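Uronate isomerase (PDB 2Q01) catalyses the interconversion of D-glucuronate with D-fructuronate and of D-galacturonate with D-tagaturonate in carbohydrate metabolism. Local coordinates at residues Ser124-Phe129 and Asp152-Arg157; Pro199-Asp204 and Pro211-Arg216; Asn411-Asn416 and Lys468-Asp473. All coordinates share one frame; numbering follows the deposited sequence.

Contact 1: Ser124-Phe129 and Asp152-Arg157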
# COMPACT_ATOMS: atom_id res chain seq x y z
N SER B 124 -21.22 14.28 23.44
CA SER B 124 -21.24 13.69 24.78
C SER B 124 -20.34 14.39 25.80
O SER B 124 -20.71 14.48 26.97
CB SER B 124 -20.92 12.20 24.74
OG SER B 124 -19.57 11.99 24.36
N GLN B 125 -19.17 14.86 25.37
CA GLN B 125 -18.21 15.47 26.29
C GLN B 125 -18.31 17.00 26.36
O GLN B 125 -18.13 17.57 27.43
CB GLN B 125 -16.76 15.07 25.95
CG GLN B 125 -16.51 13.58 25.79
CD GLN B 125 -16.67 12.82 27.09
OE1 GLN B 125 -17.40 11.84 27.16
NE2 GLN B 125 -15.98 13.28 28.13
N VAL B 126 -18.58 17.65 25.23
CA VAL B 126 -18.62 19.12 25.20
C VAL B 126 -20.02 19.62 25.57
O VAL B 126 -20.16 20.57 26.34
CB VAL B 126 -18.12 19.71 23.84
CG1 VAL B 126 -18.04 21.23 23.89
CG2 VAL B 126 -16.75 19.14 23.48
N PHE B 127 -21.06 18.96 25.04
CA PHE B 127 -22.44 19.39 25.29
C PHE B 127 -23.20 18.56 26.32
O PHE B 127 -24.18 19.03 26.88
CB PHE B 127 -23.23 19.43 23.99
CG PHE B 127 -22.78 20.49 23.04
CD1 PHE B 127 -22.17 20.15 21.84
CD2 PHE B 127 -22.96 21.84 23.35
CE1 PHE B 127 -21.75 21.14 20.96
CE2 PHE B 127 -22.54 22.83 22.47
CZ PHE B 127 -21.94 22.48 21.28
N GLY B 128 -22.75 17.34 26.55
CA GLY B 128 -23.38 16.47 27.54
C GLY B 128 -24.71 15.89 27.09
O GLY B 128 -25.62 15.75 27.90
N PHE B 129 -24.82 15.58 25.80
CA PHE B 129 -25.99 14.88 25.26
C PHE B 129 -26.01 13.43 25.73
O PHE B 129 -24.96 12.83 25.97
CB PHE B 129 -26.02 14.93 23.74
CG PHE B 129 -26.56 16.21 23.18
CD1 PHE B 129 -25.70 17.19 22.70
CD2 PHE B 129 -27.93 16.44 23.13
CE1 PHE B 129 -26.20 18.38 22.19
CE2 PHE B 129 -28.43 17.63 22.61
CZ PHE B 129 -27.56 18.60 22.15
N ASP B 152 -21.81 32.07 28.53
CA ASP B 152 -20.44 32.57 28.71
C ASP B 152 -19.39 31.46 28.68
O ASP B 152 -18.21 31.72 28.47
CB ASP B 152 -20.32 33.36 30.02
CG ASP B 152 -21.12 34.65 30.02
OD1 ASP B 152 -21.29 35.27 28.94
OD2 ASP B 152 -21.57 35.07 31.11
N ALA B 153 -19.84 30.22 28.88
CA ALA B 153 -18.94 29.06 28.94
C ALA B 153 -18.56 28.54 27.55
O ALA B 153 -17.65 27.71 27.42
CB ALA B 153 -19.58 27.95 29.77
N PHE B 154 -19.25 29.04 26.53
CA PHE B 154 -19.01 28.64 25.15
C PHE B 154 -18.50 29.80 24.28
O PHE B 154 -18.59 29.77 23.06
CB PHE B 154 -20.26 27.99 24.55
CG PHE B 154 -20.51 26.59 25.04
CD1 PHE B 154 -21.14 26.37 26.27
CD2 PHE B 154 -20.14 25.50 24.28
CE1 PHE B 154 -21.38 25.07 26.73
CE2 PHE B 154 -20.36 24.19 24.73
CZ PHE B 154 -21.00 23.98 25.95
N ARG B 155 -17.97 30.83 24.94
CA ARG B 155 -17.22 31.88 24.26
C ARG B 155 -15.89 31.26 23.84
O ARG B 155 -15.35 30.43 24.58
CB ARG B 155 -16.97 33.07 25.20
CG ARG B 155 -18.22 33.74 25.74
CD ARG B 155 -19.05 34.37 24.64
NE ARG B 155 -18.63 35.74 24.36
CZ ARG B 155 -19.33 36.82 24.71
NH1 ARG B 155 -20.48 36.69 25.34
NH2 ARG B 155 -18.86 38.03 24.42
N PRO B 156 -15.39 31.61 22.64
CA PRO B 156 -14.12 31.09 22.10
C PRO B 156 -12.95 31.04 23.09
O PRO B 156 -12.29 30.00 23.20
CB PRO B 156 -13.82 32.06 20.96
CG PRO B 156 -15.17 32.45 20.46
CD PRO B 156 -16.06 32.50 21.67
N ARG B 157 -12.71 32.13 23.82
CA ARG B 157 -11.65 32.20 24.82
C ARG B 157 -11.91 31.27 26.01
O ARG B 157 -10.99 30.63 26.52
CB ARG B 157 -11.48 33.62 25.34
CG ARG B 157 -10.83 34.59 24.37
CD ARG B 157 -10.64 35.96 25.01
NE ARG B 157 -10.04 36.90 24.09
CZ ARG B 157 -9.86 38.20 24.34
NH1 ARG B 157 -10.24 38.72 25.49
NH2 ARG B 157 -9.29 38.97 23.42
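Phe127 and Phe154 take nearly the same first torsion, chi1 -68° and -75°, with CG lying opposite the carbonyl carbon in each; this sends the two rings across the space between the end of helix 114-126 and the loop ahead of helix 156-162. The ring planes are almost exactly parallel, 1° apart, yet the centroids are 5.3 Å apart. The rings are thus slid so far past each other that they barely overlap. The touching is done by one corner of each: CE2 of Phe127 meets CE2 of Phe154 at 3.4 Å, and CD2 of Phe127 lies 3.8 Å from the same Phe154 atom. Val126 supplies the second surface. Its CG1 reaches Phe154 CE2 at 3.9 Å, while its carbonyl oxygen sits near the plane of the Phe154 ring, at the edge, 3.5 Å from CZ. That oxygen is also reached by a weak hydrogen bond from Arg162 NH1, and Arg162 makes a cation-pi contact with Phe154, so one arginine ties both sides of the junction. Ile145 and Ala148 of helix 138-149, and Leu423, pack on Phe127. A serine in place of Phe127 would probably leave Phe154 without its aromatic neighbour and open a gap between Ile145, Ala148 and Leu423. The chain directions fit this geometry: Gly128, with positive phi, turns the backbone out of the helix just after Phe127, and Arg155 occupies the N-cap position of helix 156-162 just after Phe154. One helix exit thus meets the approach to another. Both belong to the largely helical region inserted between strands 37-39 and 165-169, two neighbouring strands of a parallel sheet in this TIM-barrel-clan enzyme.

Contact 2: Pro199-Asp204 and Pro211-Arg216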
# COMPACT_ATOMS: atom_id res chain seq x y z
N PRO B 199 2.98 30.87 2.06
CA PRO B 199 3.16 31.75 0.90
C PRO B 199 2.56 31.27 -0.43
O PRO B 199 2.79 31.91 -1.46
CB PRO B 199 4.68 31.88 0.80
CG PRO B 199 5.19 30.60 1.33
CD PRO B 199 4.21 30.10 2.35
N ASP B 200 1.77 30.20 -0.39
CA ASP B 200 1.22 29.52 -1.58
C ASP B 200 0.62 30.40 -2.66
O ASP B 200 0.81 30.14 -3.85
CB ASP B 200 0.17 28.48 -1.15
CG ASP B 200 0.77 27.29 -0.42
OD1 ASP B 200 2.01 27.25 -0.21
OD2 ASP B 200 -0.01 26.39 -0.05
N ALA B 201 -0.11 31.44 -2.26
CA ALA B 201 -0.81 32.31 -3.20
C ALA B 201 0.11 33.25 -3.99
O ALA B 201 -0.24 33.68 -5.09
CB ALA B 201 -1.92 33.08 -2.50
N VAL B 202 1.29 33.56 -3.44
CA VAL B 202 2.25 34.43 -4.12
C VAL B 202 3.41 33.63 -4.72
O VAL B 202 4.42 34.19 -5.14
CB VAL B 202 2.78 35.60 -3.22
CG1 VAL B 202 1.64 36.51 -2.80
CG2 VAL B 202 3.50 35.07 -2.00
N ILE B 203 3.25 32.31 -4.74
CA ILE B 203 4.26 31.40 -5.28
C ILE B 203 3.69 30.61 -6.47
O ILE B 203 4.37 30.42 -7.47
CB ILE B 203 4.83 30.46 -4.18
CG1 ILE B 203 5.62 31.29 -3.15
CG2 ILE B 203 5.69 29.34 -4.80
CD1 ILE B 203 6.48 30.49 -2.18
N ASP B 204 2.43 30.18 -6.35
CA ASP B 204 1.77 29.47 -7.44
C ASP B 204 1.17 30.47 -8.42
O ASP B 204 0.19 31.15 -8.11
CB ASP B 204 0.68 28.53 -6.91
CG ASP B 204 0.24 27.49 -7.94
OD1 ASP B 204 -0.61 26.64 -7.59
OD2 ASP B 204 0.72 27.52 -9.09
N PRO B 211 -2.91 37.06 -8.88
CA PRO B 211 -2.73 38.50 -9.15
C PRO B 211 -3.21 39.47 -8.06
O PRO B 211 -2.55 40.48 -7.81
CB PRO B 211 -3.52 38.72 -10.45
CG PRO B 211 -4.43 37.57 -10.55
CD PRO B 211 -3.69 36.43 -9.96
N ARG B 212 -4.33 39.16 -7.41
CA ARG B 212 -4.79 39.95 -6.27
C ARG B 212 -3.90 39.71 -5.04
O ARG B 212 -3.65 40.63 -4.27
CB ARG B 212 -6.25 39.66 -5.94
CG ARG B 212 -6.92 40.76 -5.11
CD ARG B 212 -8.44 40.78 -5.31
NE ARG B 212 -8.82 41.12 -6.69
CZ ARG B 212 -10.04 41.48 -7.08
NH1 ARG B 212 -10.27 41.75 -8.35
NH2 ARG B 212 -11.03 41.57 -6.20
N ALA B 213 -3.42 38.47 -4.89
CA ALA B 213 -2.51 38.11 -3.81
C ALA B 213 -1.19 38.87 -3.89
O ALA B 213 -0.70 39.36 -2.89
CB ALA B 213 -2.27 36.61 -3.79
N PHE B 214 -0.63 38.95 -5.10
CA PHE B 214 0.60 39.70 -5.36
C PHE B 214 0.43 41.19 -5.10
O PHE B 214 1.37 41.87 -4.67
CB PHE B 214 1.04 39.52 -6.82
CG PHE B 214 2.07 38.46 -7.02
CD1 PHE B 214 1.71 37.14 -7.26
CD2 PHE B 214 3.42 38.78 -6.99
CE1 PHE B 214 2.67 36.16 -7.46
CE2 PHE B 214 4.39 37.82 -7.18
CZ PHE B 214 4.02 36.51 -7.42
N GLU B 215 -0.77 41.69 -5.37
CA GLU B 215 -1.09 43.11 -5.23
C GLU B 215 -1.07 43.53 -3.77
O GLU B 215 -0.40 44.50 -3.42
CB GLU B 215 -2.46 43.39 -5.86
CG GLU B 215 -2.60 44.79 -6.46
CD GLU B 215 -3.88 44.97 -7.26
OE1 GLU B 215 -3.86 45.74 -8.24
OE2 GLU B 215 -4.91 44.34 -6.92
N ARG B 216 -1.77 42.78 -2.92
CA ARG B 216 -1.79 43.08 -1.49
C ARG B 216 -0.55 42.59 -0.73
O ARG B 216 -0.30 43.04 0.39
CB ARG B 216 -3.11 42.65 -0.81
CG ARG B 216 -3.58 41.24 -1.08
CD ARG B 216 -5.07 41.10 -0.81
NE ARG B 216 -5.38 41.09 0.62
CZ ARG B 216 -5.90 40.06 1.28
NH1 ARG B 216 -6.20 38.93 0.65
NH2 ARG B 216 -6.14 40.16 2.59
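Phe214 leans from helix 210-221 onto the backbone of Val202, and its ring can be traced outward from the stem. CB leaves the helix with chi1 at -97°, well away from a staggered value, which swings CG and the ring over the turn formed by Pro199-Asp204. The first ring atom to make contact is CD1, 4.2 Å from Val202 CA. Next along that side, CE1 lies closer to the same CA, at 3.8 Å, and faces the side chain too, with Val202 CB 4.3 Å away. Val202 CB stands over one face of the ring, displaced toward the rim. At the tip, Phe214 CZ comes to 3.3 Å from Val202 O. That oxygen lies on the same side of the ring plane as Val202 CB but beyond the rim. One helical position earlier, Ala213 fills the adjoining space: its CB points at the turn and meets Ala201 CB at 3.8 Å. Val202 CG1 lies 4.0 Å from Ala213 CB and 3.7 Å from Ala213 O, so the ring and the methyl group meet the valine from two directions, roughly at right angles. The turn is braced by its own bonds, Val202 N to Pro199 O and Asp204 N to Asp200 O, and His235 of helix 228-244 also packs on Val202. Polar atoms find partners elsewhere: Val202 O accepts a hydrogen bond from Tyr231 OH, and Asp204 OD2 forms a salt bridge with Arg288. The two segments themselves meet only through van der Waals contact between buried groups, which suggests that the fit between them rests on shape, while the hydrogen bond of Ala201 O with Ser210 OG, at the start of the helix, adds direction.

Contact 3: Asn411-Asn416 and Lys468-Asp473. With K (potassium ion), chain E.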
# COMPACT_ATOMS: atom_id res chain seq x y z
N ASN B 411 12.12 10.72 14.84
CA ASN B 411 12.09 11.35 13.53
C ASN B 411 10.66 11.70 13.11
O ASN B 411 10.41 12.01 11.94
CB ASN B 411 12.70 10.42 12.50
CG ASN B 411 14.22 10.43 12.52
OD1 ASN B 411 14.84 11.50 12.59
ND2 ASN B 411 14.83 9.26 12.42
N THR B 412 9.73 11.62 14.06
CA THR B 412 8.35 12.07 13.85
C THR B 412 8.07 13.29 14.74
O THR B 412 8.89 13.63 15.61
CB THR B 412 7.31 10.93 14.06
OG1 THR B 412 7.17 10.64 15.46
CG2 THR B 412 7.70 9.66 13.29
N VAL B 413 6.95 13.98 14.52
CA VAL B 413 6.68 15.25 15.20
C VAL B 413 5.41 15.24 16.07
O VAL B 413 4.95 16.28 16.54
CB VAL B 413 6.62 16.45 14.19
CG1 VAL B 413 7.90 16.55 13.40
CG2 VAL B 413 5.43 16.34 13.24
N GLY B 414 4.86 14.05 16.30
CA GLY B 414 3.61 13.93 17.04
C GLY B 414 2.39 14.17 16.17
O GLY B 414 2.33 13.71 15.03
N PHE B 415 1.42 14.91 16.70
CA PHE B 415 0.12 15.07 16.07
C PHE B 415 -0.26 16.54 15.90
O PHE B 415 -0.02 17.36 16.78
CB PHE B 415 -0.95 14.32 16.89
CG PHE B 415 -2.36 14.52 16.40
CD1 PHE B 415 -2.84 13.81 15.29
CD2 PHE B 415 -3.23 15.40 17.04
CE1 PHE B 415 -4.15 14.00 14.84
CE2 PHE B 415 -4.54 15.60 16.59
CZ PHE B 415 -4.99 14.89 15.49
N ASN B 416 -0.85 16.86 14.75
CA ASN B 416 -1.56 18.11 14.56
C ASN B 416 -2.98 17.83 14.06
O ASN B 416 -3.19 16.89 13.31
CB ASN B 416 -0.80 19.09 13.65
CG ASN B 416 -0.64 18.58 12.23
OD1 ASN B 416 0.38 17.99 11.88
ND2 ASN B 416 -1.64 18.83 11.39
N LYS B 468 9.56 20.28 20.81
CA LYS B 468 10.92 20.38 20.28
C LYS B 468 10.94 20.66 18.79
O LYS B 468 11.65 21.56 18.34
CB LYS B 468 11.75 19.13 20.60
CG LYS B 468 12.59 19.27 21.87
CD LYS B 468 13.53 18.10 22.09
CE LYS B 468 14.27 18.26 23.41
NZ LYS B 468 15.10 17.07 23.76
N ALA B 469 10.12 19.92 18.04
CA ALA B 469 10.10 19.97 16.58
C ALA B 469 9.63 21.31 16.05
O ALA B 469 10.15 21.80 15.04
CB ALA B 469 9.24 18.85 16.03
N TYR B 470 8.65 21.90 16.73
CA TYR B 470 8.10 23.20 16.34
C TYR B 470 8.67 24.35 17.15
O TYR B 470 8.10 25.43 17.17
CB TYR B 470 6.57 23.18 16.46
CG TYR B 470 5.92 22.37 15.37
CD1 TYR B 470 5.65 21.02 15.54
CD2 TYR B 470 5.58 22.97 14.16
CE1 TYR B 470 5.07 20.28 14.52
CE2 TYR B 470 4.99 22.24 13.14
CZ TYR B 470 4.74 20.90 13.33
OH TYR B 470 4.15 20.18 12.33
N LYS B 471 9.80 24.11 17.82
CA LYS B 471 10.56 25.13 18.57
C LYS B 471 9.68 25.96 19.53
O LYS B 471 9.80 27.18 19.62
CB LYS B 471 11.38 26.01 17.61
CG LYS B 471 12.37 25.24 16.73
CD LYS B 471 13.01 26.15 15.70
CE LYS B 471 14.05 25.41 14.86
NZ LYS B 471 14.82 26.32 13.96
N LEU B 472 8.80 25.25 20.24
CA LEU B 472 7.81 25.85 21.12
C LEU B 472 8.28 25.94 22.57
O LEU B 472 7.49 26.25 23.47
CB LEU B 472 6.51 25.04 21.03
CG LEU B 472 5.31 25.55 20.24
CD1 LEU B 472 5.68 26.50 19.14
CD2 LEU B 472 4.55 24.37 19.67
N ASP B 473 9.57 25.69 22.79
CA ASP B 473 10.16 25.63 24.13
C ASP B 473 10.35 27.00 24.80
O ASP B 473 10.49 27.08 26.02
CB ASP B 473 11.48 24.86 24.10
CG ASP B 473 11.27 23.35 23.96
OD1 ASP B 473 12.12 22.69 23.31
OD2 ASP B 473 10.27 22.82 24.49
K K E . 15.78 13.10 10.62
O HOH W 1 2.51 18.38 13.25
O HOH W 2 16.09 14.85 12.53
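A single water completes the meeting of Asn416 and Tyr470, whose OD1 and OH are too far apart, at 4.4 Å, to bond directly. The water donates to Asn416 OD1 and is also hydrogen-bonded to Tyr470 OH, both at 2.6 Å. Tyr470 directly follows helix 451-469, which closes in a Schellman motif: Leu472 N bonds to Lys467 O and Lys471 N to Lys468 O, with Lys471 at positive phi as the C-prime residue. The direct packing comes from Val413. Its CG1 meets Ala469 CB at 3.7 Å, its CB lies 4.1 Å from Tyr470 CE1, and the Val413 and Tyr470 side chains cross at about a right angle. Ile358 packs on both Val413 and Tyr470, placing the contact against the four-stranded parallel sheet that holds strand 357-359 in this TIM-barrel-clan fold. At the start of the loop, Asn411 OD1 binds a potassium ion, together with the backbone oxygens of Ala375, Tyr378 and Leu381, Ser75 O of the second subunit and a water, making this a site at a subunit interface. Gln76 NE2 of that second subunit hydrogen-bonds to Asn411 OD1, the same oxygen that binds the potassium at 2.7 Å.

In the fold
The three contacts are separate: their centres lie about 28 to 38 Å apart, and none touches another. Contact 3 is the most central, about 13 Å from the centre of the chain, and is buried beside a parallel sheet. All the touching residues of contact 2 are buried, although it lies about 21 Å out. Contact 1, about 22 Å out, is partly buried and joins the end of one helix to the loop leading into another. No two hold the same helix or strand. Chemistry follows place: aromatic and aliphatic packing in contact 1; in contact 2, apolar side chains packed against each other and against backbone carbonyls; in contact 3, packing supplemented by water and an intersubunit potassium site.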